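Local coordinates for protein toll (Drosophila melanogaster, PDB 4LXR), which senses the cleaved cytokine Spätzle at the cell surface, switching on Toll signalling for antifungal defence and for dorsal-ventral patterning of the embryo, at residues R405-T410 / S440-M445; I423-P428 / F460-W465. All blocks are in the same frame, centred on the assembly; numbering follows the deposited sequence.

Contact 1 (R405-T410 / S440-M445)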
ATOM      1  N   ARG A 405     -15.721 -28.010  -3.520  1.00 42.14           N
ATOM      2  CA  ARG A 405     -16.904 -27.328  -4.038  1.00 38.98           C
ATOM      3  C   ARG A 405     -17.162 -25.961  -3.408  1.00 39.84           C
ATOM      4  O   ARG A 405     -18.230 -25.370  -3.621  1.00 45.50           O
ATOM      5  CB  ARG A 405     -18.144 -28.229  -3.925  1.00 46.29           C
ATOM      6  CG  ARG A 405     -17.999 -29.539  -4.698  1.00 52.66           C
ATOM      7  CD  ARG A 405     -19.301 -30.316  -4.811  1.00 64.09           C
ATOM      8  NE  ARG A 405     -20.320 -29.620  -5.597  1.00 76.91           N
ATOM      9  CZ  ARG A 405     -20.306 -29.499  -6.924  1.00 77.22           C
ATOM     10  NH1 ARG A 405     -19.310 -30.009  -7.636  1.00 77.61           N
ATOM     11  NH2 ARG A 405     -21.287 -28.851  -7.543  1.00 74.89           N
ATOM     12  N   ALA A 406     -16.183 -25.444  -2.664  1.00 30.07           N
ATOM     13  CA  ALA A 406     -16.337 -24.153  -1.978  1.00 31.51           C
ATOM     14  C   ALA A 406     -16.732 -22.998  -2.897  1.00 34.44           C
ATOM     15  O   ALA A 406     -17.539 -22.141  -2.518  1.00 29.60           O
ATOM     16  CB  ALA A 406     -15.073 -23.796  -1.221  1.00 29.52           C
ATOM     17  N   PHE A 407     -16.168 -22.984  -4.102  1.00 31.65           N
ATOM     18  CA  PHE A 407     -16.335 -21.847  -4.997  1.00 33.74           C
ATOM     19  C   PHE A 407     -17.044 -22.171  -6.312  1.00 30.33           C
ATOM     20  O   PHE A 407     -16.910 -21.450  -7.297  1.00 32.68           O
ATOM     21  CB  PHE A 407     -14.988 -21.165  -5.237  1.00 30.30           C
ATOM     22  CG  PHE A 407     -14.401 -20.564  -3.997  1.00 35.28           C
ATOM     23  CD1 PHE A 407     -14.866 -19.336  -3.515  1.00 30.81           C
ATOM     24  CD2 PHE A 407     -13.406 -21.233  -3.290  1.00 25.80           C
ATOM     25  CE1 PHE A 407     -14.332 -18.786  -2.340  1.00 32.99           C
ATOM     26  CE2 PHE A 407     -12.862 -20.686  -2.131  1.00 29.08           C
ATOM     27  CZ  PHE A 407     -13.327 -19.472  -1.649  1.00 26.55           C
ATOM     28  N   VAL A 408     -17.827 -23.236  -6.313  1.00 30.02           N
ATOM     29  CA  VAL A 408     -18.566 -23.592  -7.508  1.00 34.00           C
ATOM     30  C   VAL A 408     -19.675 -22.576  -7.806  1.00 41.68           C
ATOM     31  O   VAL A 408     -19.957 -22.309  -8.965  1.00 43.66           O
ATOM     32  CB  VAL A 408     -19.121 -25.047  -7.451  1.00 48.65           C
ATOM     33  CG1 VAL A 408     -19.952 -25.273  -6.199  1.00 47.56           C
ATOM     34  CG2 VAL A 408     -19.951 -25.350  -8.683  1.00 52.67           C
ATOM     35  N   SER A 409     -20.257 -21.968  -6.771  1.00 39.31           N
ATOM     36  CA  SER A 409     -21.447 -21.135  -6.962  1.00 36.72           C
ATOM     37  C   SER A 409     -21.222 -19.628  -6.842  1.00 42.48           C
ATOM     38  O   SER A 409     -22.172 -18.844  -6.903  1.00 42.72           O
ATOM     39  CB  SER A 409     -22.561 -21.575  -6.012  1.00 39.97           C
ATOM     40  OG  SER A 409     -22.894 -22.938  -6.237  1.00 49.80           O
ATOM     41  N   THR A 410     -19.969 -19.226  -6.672  1.00 39.66           N
ATOM     42  CA  THR A 410     -19.635 -17.815  -6.530  1.00 39.34           C
ATOM     43  C   THR A 410     -19.166 -17.215  -7.863  1.00 38.08           C
ATOM     44  O   THR A 410     -18.047 -16.703  -7.978  1.00 33.52           O
ATOM     45  CB  THR A 410     -18.556 -17.622  -5.473  1.00 33.00           C
ATOM     46  OG1 THR A 410     -17.510 -18.563  -5.715  1.00 32.26           O
ATOM     47  CG2 THR A 410     -19.126 -17.869  -4.079  1.00 32.82           C
ATOM     48  N   SER A 440      -7.044 -26.001  -9.307  1.00 35.68           N
ATOM     49  CA  SER A 440      -7.255 -25.509  -7.951  1.00 37.27           C
ATOM     50  C   SER A 440      -8.758 -25.402  -7.645  1.00 38.05           C
ATOM     51  O   SER A 440      -9.578 -25.428  -8.560  1.00 41.96           O
ATOM     52  CB  SER A 440      -6.599 -24.137  -7.788  1.00 30.79           C
ATOM     53  OG  SER A 440      -7.480 -23.098  -8.193  1.00 33.58           O
ATOM     54  N   PRO A 441      -9.124 -25.289  -6.354  1.00 36.68           N
ATOM     55  CA  PRO A 441     -10.530 -25.071  -5.971  1.00 35.64           C
ATOM     56  C   PRO A 441     -11.122 -23.780  -6.551  1.00 31.03           C
ATOM     57  O   PRO A 441     -12.343 -23.596  -6.558  1.00 36.67           O
ATOM     58  CB  PRO A 441     -10.466 -24.971  -4.436  1.00 33.80           C
ATOM     59  CG  PRO A 441      -9.263 -25.747  -4.056  1.00 39.75           C
ATOM     60  CD  PRO A 441      -8.267 -25.536  -5.177  1.00 37.27           C
ATOM     61  N   PHE A 442     -10.258 -22.893  -7.028  1.00 31.10           N
ATOM     62  CA  PHE A 442     -10.684 -21.603  -7.558  1.00 33.21           C
ATOM     63  C   PHE A 442     -11.074 -21.693  -9.029  1.00 36.41           C
ATOM     64  O   PHE A 442     -11.524 -20.710  -9.625  1.00 36.83           O
ATOM     65  CB  PHE A 442      -9.557 -20.595  -7.365  1.00 32.72           C
ATOM     66  CG  PHE A 442      -8.978 -20.622  -5.987  1.00 34.48           C
ATOM     67  CD1 PHE A 442      -9.807 -20.534  -4.873  1.00 37.21           C
ATOM     68  CD2 PHE A 442      -7.622 -20.793  -5.793  1.00 37.28           C
ATOM     69  CE1 PHE A 442      -9.281 -20.591  -3.597  1.00 27.72           C
ATOM     70  CE2 PHE A 442      -7.095 -20.845  -4.516  1.00 33.70           C
ATOM     71  CZ  PHE A 442      -7.924 -20.738  -3.423  1.00 24.96           C
ATOM     72  N   GLY A 443     -10.913 -22.889  -9.594  1.00 32.58           N
ATOM     73  CA  GLY A 443     -11.029 -23.111 -11.023  1.00 39.39           C
ATOM     74  C   GLY A 443     -12.368 -22.792 -11.643  1.00 46.23           C
ATOM     75  O   GLY A 443     -12.455 -22.608 -12.857  1.00 42.75           O
ATOM     76  N   TYR A 444     -13.412 -22.723 -10.819  1.00 44.21           N
ATOM     77  CA  TYR A 444     -14.751 -22.441 -11.319  1.00 41.26           C
ATOM     78  C   TYR A 444     -14.887 -20.976 -11.679  1.00 39.85           C
ATOM     79  O   TYR A 444     -15.768 -20.585 -12.443  1.00 47.20           O
ATOM     80  CB  TYR A 444     -15.819 -22.839 -10.286  1.00 44.87           C
ATOM     81  CG  TYR A 444     -15.904 -24.334 -10.073  1.00 41.67           C
ATOM     82  CD1 TYR A 444     -16.551 -25.148 -10.993  1.00 49.68           C
ATOM     83  CD2 TYR A 444     -15.320 -24.934  -8.965  1.00 45.63           C
ATOM     84  CE1 TYR A 444     -16.624 -26.528 -10.818  1.00 46.95           C
ATOM     85  CE2 TYR A 444     -15.386 -26.320  -8.777  1.00 51.28           C
ATOM     86  CZ  TYR A 444     -16.044 -27.103  -9.709  1.00 52.06           C
ATOM     87  OH  TYR A 444     -16.126 -28.466  -9.539  1.00 62.72           O
ATOM     88  N   MET A 445     -13.997 -20.160 -11.134  1.00 39.65           N
ATOM     89  CA  MET A 445     -14.157 -18.721 -11.238  1.00 40.29           C
ATOM     90  C   MET A 445     -13.334 -18.161 -12.390  1.00 43.63           C
ATOM     91  O   MET A 445     -12.332 -17.467 -12.184  1.00 41.16           O
ATOM     92  CB  MET A 445     -13.838 -18.050  -9.899  1.00 32.45           C
ATOM     93  CG  MET A 445     -14.762 -18.543  -8.801  1.00 34.88           C
ATOM     94  SD  MET A 445     -14.529 -17.761  -7.199  1.00 35.46           S
ATOM     95  CE  MET A 445     -13.003 -18.532  -6.663  1.00 25.88           C
TER
HETATM   96  O   HOH W   1     -14.639 -24.648  -5.227  1.00 31.23           O
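P441 O, close to the edge of the F407 ring and 3.8 Å from F407 CB, takes a hydrogen bond of 2.9 Å from a water molecule. The same water is modelled beside F407 N, but too close for that second bond to be more than doubtful. No direct hydrogen bond joins 405-410 to 440-445, and side chains carry the rest. F407 is the centre of it. With CG anti to its own carbonyl carbon (chi1 -64°), the ring enters beside F442; the two point the same way, planes 56° apart, with F407 CE2 3.9 Å from F442 CE1. The methyl CE of M445 rests 3.6 Å from F407 CG, and its sulfur makes an oblique Met-aromatic contact with this ring. M445 SD also comes to 3.4 Å from T410 OG1, a hydroxyl that gives a weak hydrogen bond back to F407 O. At the outer end V408 sits squarely on the Y444 ring: CB is 4.0 Å from the centroid and only 8° off the normal, a CH-pi contact. R405, whose backbone opens the type I turn ending at V408, brings NH1 near Y444 OH without bonding to it. An alanine at F407 would probably leave F442 and the M445 sulfur without the ring they pack on, opening a gap beside I402 and I378. F407 and F442 each precede the next strand, 415-417 and 450-452, by a similar interval, consistent with the phenylalanine spine of leucine-rich repeats. The chemistry implies a joint between successive turns of the solenoid held chiefly by apolar fit, with a water taking up P441 O at its edge.

Contact 2 (I423-P428 / F460-W465); sequences IDLQQP and FVYNDW
Y462 reaches across to L425 and Q427, meeting them with its ring and its hydroxyl. Its CB lies over the centre of the W465 ring within its own segment, 3.9 Å above the plane. From there CG leaves anti to the carbonyl carbon (chi1 -76°), and the ring is sandwiched: F460 CD2 sits 3.6 Å above the middle of one face, while L425 CD1 approaches the opposite face. That methyl is 4.1 Å from the centroid and 28° off the normal, a CH-pi contact, and L425 CD1 is nearest Y462 CE1, at 3.7 Å. L425 CD1 also touches the CZ2 corner of W465. On the other flank, Y462 CE2 has Q427 OE1 as a neighbour. At the tip, Y462 OH lies 3.4 Å from L425 CB and 3.1 Å from Q427 OE1. Q427 runs past the tyrosine in the opposite direction; its chain bends at chi2 (61°), which turns CD back from a straight course. A water close to the plane of the tyrosine ring, 3.2 Å from Y462 OH, donates a hydrogen bond to D424 O, placing it between the phenol and the backbone. D424 in turn forms an Asx turn to Q426 N and a salt bridge to R400. The loop 423-428 runs from strand 415-417 to helix 429-433, whose I432 touches both Q427 and F460; the tyrosine leads into helix 463-467, so the contact joins LRR 12 to LRR 13.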
ATOM      1  N   ILE A 423      -2.514 -22.310   3.716  1.00 25.22           N
ATOM      2  CA  ILE A 423      -3.044 -23.030   2.570  1.00 28.00           C
ATOM      3  C   ILE A 423      -1.962 -23.704   1.743  1.00 33.18           C
ATOM      4  O   ILE A 423      -1.075 -23.038   1.205  1.00 32.24           O
ATOM      5  CB  ILE A 423      -3.847 -22.090   1.665  1.00 34.48           C
ATOM      6  CG1 ILE A 423      -4.968 -21.427   2.473  1.00 30.70           C
ATOM      7  CG2 ILE A 423      -4.393 -22.847   0.477  1.00 31.71           C
ATOM      8  CD1 ILE A 423      -5.527 -20.179   1.830  1.00 26.35           C
ATOM      9  N   ASP A 424      -2.032 -25.028   1.633  1.00 33.98           N
ATOM     10  CA  ASP A 424      -1.084 -25.742   0.774  1.00 36.10           C
ATOM     11  C   ASP A 424      -1.750 -26.443  -0.423  1.00 46.99           C
ATOM     12  O   ASP A 424      -1.071 -27.018  -1.280  1.00 63.16           O
ATOM     13  CB  ASP A 424      -0.218 -26.718   1.597  1.00 33.97           C
ATOM     14  CG  ASP A 424      -1.014 -27.872   2.188  1.00 41.11           C
ATOM     15  OD1 ASP A 424      -2.261 -27.887   2.072  1.00 44.52           O
ATOM     16  OD2 ASP A 424      -0.383 -28.770   2.790  1.00 51.03           O
ATOM     17  N   LEU A 425      -3.080 -26.401  -0.459  1.00 43.53           N
ATOM     18  CA  LEU A 425      -3.882 -27.101  -1.472  1.00 50.34           C
ATOM     19  C   LEU A 425      -3.559 -28.593  -1.591  1.00 67.49           C
ATOM     20  O   LEU A 425      -3.925 -29.239  -2.573  1.00 70.08           O
ATOM     21  CB  LEU A 425      -3.809 -26.405  -2.834  1.00 45.51           C
ATOM     22  CG  LEU A 425      -4.346 -24.974  -2.902  1.00 48.02           C
ATOM     23  CD1 LEU A 425      -4.307 -24.476  -4.341  1.00 53.46           C
ATOM     24  CD2 LEU A 425      -5.767 -24.875  -2.331  1.00 37.98           C
ATOM     25  N   GLN A 426      -2.872 -29.117  -0.577  1.00 78.73           N
ATOM     26  CA  GLN A 426      -2.715 -30.555  -0.351  1.00 76.71           C
ATOM     27  C   GLN A 426      -2.227 -31.300  -1.583  1.00 67.17           C
ATOM     28  O   GLN A 426      -2.844 -32.272  -2.007  1.00 70.73           O
ATOM     29  CB  GLN A 426      -4.039 -31.146   0.154  1.00 78.77           C
ATOM     30  CG  GLN A 426      -4.766 -30.229   1.150  1.00 84.07           C
ATOM     31  CD  GLN A 426      -5.841 -30.940   1.951  1.00 84.81           C
ATOM     32  OE1 GLN A 426      -5.612 -32.018   2.500  1.00 88.98           O
ATOM     33  NE2 GLN A 426      -7.020 -30.338   2.021  1.00 78.72           N
ATOM     34  N   GLN A 427      -1.110 -30.848  -2.139  1.00 55.98           N
ATOM     35  CA  GLN A 427      -0.661 -31.327  -3.436  1.00 53.55           C
ATOM     36  C   GLN A 427       0.554 -32.270  -3.405  1.00 57.17           C
ATOM     37  O   GLN A 427       1.624 -31.886  -2.940  1.00 64.37           O
ATOM     38  CB  GLN A 427      -0.368 -30.134  -4.332  1.00 59.98           C
ATOM     39  CG  GLN A 427      -0.071 -30.524  -5.760  1.00 66.27           C
ATOM     40  CD  GLN A 427      -1.231 -31.232  -6.424  1.00 60.74           C
ATOM     41  OE1 GLN A 427      -2.349 -30.722  -6.456  1.00 61.25           O
ATOM     42  NE2 GLN A 427      -0.970 -32.415  -6.959  1.00 67.49           N
ATOM     43  N   PRO A 428       0.385 -33.508  -3.909  1.00 59.22           N
ATOM     44  CA  PRO A 428       1.458 -34.512  -3.968  1.00 65.21           C
ATOM     45  C   PRO A 428       2.551 -34.187  -4.988  1.00 72.03           C
ATOM     46  O   PRO A 428       2.262 -33.782  -6.114  1.00 72.09           O
ATOM     47  CB  PRO A 428       0.719 -35.797  -4.362  1.00 59.65           C
ATOM     48  CG  PRO A 428      -0.518 -35.331  -5.029  1.00 59.63           C
ATOM     49  CD  PRO A 428      -0.914 -34.085  -4.297  1.00 56.60           C
ATOM     50  N   PHE A 460       3.015 -24.866  -6.313  1.00 35.27           N
ATOM     51  CA  PHE A 460       2.770 -25.155  -7.720  1.00 44.99           C
ATOM     52  C   PHE A 460       1.863 -24.117  -8.361  1.00 42.38           C
ATOM     53  O   PHE A 460       0.883 -23.679  -7.751  1.00 39.37           O
ATOM     54  CB  PHE A 460       2.130 -26.545  -7.803  1.00 46.14           C
ATOM     55  CG  PHE A 460       1.688 -26.948  -9.174  1.00 43.07           C
ATOM     56  CD1 PHE A 460       2.617 -27.213 -10.169  1.00 49.83           C
ATOM     57  CD2 PHE A 460       0.342 -27.131  -9.448  1.00 40.66           C
ATOM     58  CE1 PHE A 460       2.210 -27.619 -11.435  1.00 53.67           C
ATOM     59  CE2 PHE A 460      -0.076 -27.535 -10.704  1.00 48.12           C
ATOM     60  CZ  PHE A 460       0.865 -27.782 -11.703  1.00 55.28           C
ATOM     61  N   VAL A 461       2.185 -23.735  -9.595  1.00 38.37           N
ATOM     62  CA  VAL A 461       1.306 -22.883 -10.391  1.00 44.48           C
ATOM     63  C   VAL A 461       0.231 -23.734 -11.071  1.00 45.75           C
ATOM     64  O   VAL A 461       0.503 -24.390 -12.069  1.00 43.55           O
ATOM     65  CB  VAL A 461       2.098 -22.121 -11.470  1.00 38.66           C
ATOM     66  CG1 VAL A 461       1.172 -21.260 -12.279  1.00 33.54           C
ATOM     67  CG2 VAL A 461       3.202 -21.287 -10.830  1.00 40.21           C
ATOM     68  N   TYR A 462      -0.984 -23.718 -10.526  1.00 39.47           N
ATOM     69  CA  TYR A 462      -2.078 -24.576 -11.003  1.00 33.51           C
ATOM     70  C   TYR A 462      -2.574 -24.277 -12.416  1.00 32.84           C
ATOM     71  O   TYR A 462      -2.388 -23.181 -12.932  1.00 47.28           O
ATOM     72  CB  TYR A 462      -3.252 -24.557 -10.003  1.00 31.27           C
ATOM     73  CG  TYR A 462      -2.976 -25.399  -8.786  1.00 36.46           C
ATOM     74  CD1 TYR A 462      -2.076 -24.971  -7.811  1.00 36.25           C
ATOM     75  CD2 TYR A 462      -3.587 -26.639  -8.622  1.00 38.91           C
ATOM     76  CE1 TYR A 462      -1.798 -25.756  -6.700  1.00 42.50           C
ATOM     77  CE2 TYR A 462      -3.330 -27.424  -7.504  1.00 43.12           C
ATOM     78  CZ  TYR A 462      -2.430 -26.980  -6.551  1.00 45.06           C
ATOM     79  OH  TYR A 462      -2.168 -27.762  -5.449  1.00 50.27           O
ATOM     80  N   ASN A 463      -3.230 -25.261 -13.022  1.00 36.58           N
ATOM     81  CA  ASN A 463      -3.678 -25.176 -14.413  1.00 44.45           C
ATOM     82  C   ASN A 463      -4.710 -24.085 -14.680  1.00 49.12           C
ATOM     83  O   ASN A 463      -4.603 -23.345 -15.662  1.00 51.22           O
ATOM     84  CB  ASN A 463      -4.229 -26.526 -14.884  1.00 46.69           C
ATOM     85  CG  ASN A 463      -4.845 -26.453 -16.270  1.00 52.91           C
ATOM     86  OD1 ASN A 463      -4.142 -26.492 -17.279  1.00 51.45           O
ATOM     87  ND2 ASN A 463      -6.168 -26.343 -16.327  1.00 55.29           N
ATOM     88  N   ASP A 464      -5.714 -23.991 -13.814  1.00 47.42           N
ATOM     89  CA  ASP A 464      -6.781 -23.019 -14.024  1.00 45.52           C
ATOM     90  C   ASP A 464      -6.272 -21.585 -13.970  1.00 44.18           C
ATOM     91  O   ASP A 464      -6.825 -20.716 -14.642  1.00 47.18           O
ATOM     92  CB  ASP A 464      -7.934 -23.223 -13.034  1.00 44.62           C
ATOM     93  CG  ASP A 464      -7.458 -23.348 -11.602  1.00 43.34           C
ATOM     94  OD1 ASP A 464      -6.533 -24.157 -11.346  1.00 43.35           O
ATOM     95  OD2 ASP A 464      -8.017 -22.640 -10.735  1.00 39.75           O
ATOM     96  N   TRP A 465      -5.219 -21.338 -13.189  1.00 42.79           N
ATOM     97  CA  TRP A 465      -4.692 -19.975 -13.057  1.00 40.90           C
ATOM     98  C   TRP A 465      -4.100 -19.520 -14.384  1.00 43.31           C
ATOM     99  O   TRP A 465      -4.095 -18.328 -14.702  1.00 46.20           O
ATOM    100  CB  TRP A 465      -3.634 -19.873 -11.946  1.00 39.55           C
ATOM    101  CG  TRP A 465      -4.107 -20.312 -10.577  1.00 36.60           C
ATOM    102  CD1 TRP A 465      -5.397 -20.505 -10.174  1.00 32.43           C
ATOM    103  CD2 TRP A 465      -3.283 -20.620  -9.443  1.00 31.12           C
ATOM    104  NE1 TRP A 465      -5.427 -20.923  -8.865  1.00 36.45           N
ATOM    105  CE2 TRP A 465      -4.142 -20.998  -8.393  1.00 34.54           C
ATOM    106  CE3 TRP A 465      -1.904 -20.618  -9.217  1.00 32.42           C
ATOM    107  CZ2 TRP A 465      -3.666 -21.372  -7.134  1.00 31.49           C
ATOM    108  CZ3 TRP A 465      -1.429 -20.997  -7.969  1.00 30.67           C
ATOM    109  CH2 TRP A 465      -2.309 -21.363  -6.943  1.00 31.39           C
TER
HETATM  110  O   HOH W   2       0.166 -26.193  -3.990  1.00 29.46           O

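The two contacts lie about 13 Å apart, centre to centre, in the leucine-rich-repeat solenoid of Toll's extracellular part. Their segments alternate along the chain: 405-410, 423-428, 440-445, 460-465. Strand 415-417 falls between the first two and strand 450-452 between the last two; these strands are parallel neighbours in the solenoid. S440 joins the contacts directly, its OG probably hydrogen-bonded to D464 OD2 at 2.6 Å and, weakly, to W465 NE1 at 3.1 Å, while P441 packs on L425. Contact 1 stacks 405-410 on the long loop that follows helix 429-433, and contact 2 joins LRR 12 to LRR 13; both link successive turns of the solenoid, with S440 and P441 bridging them.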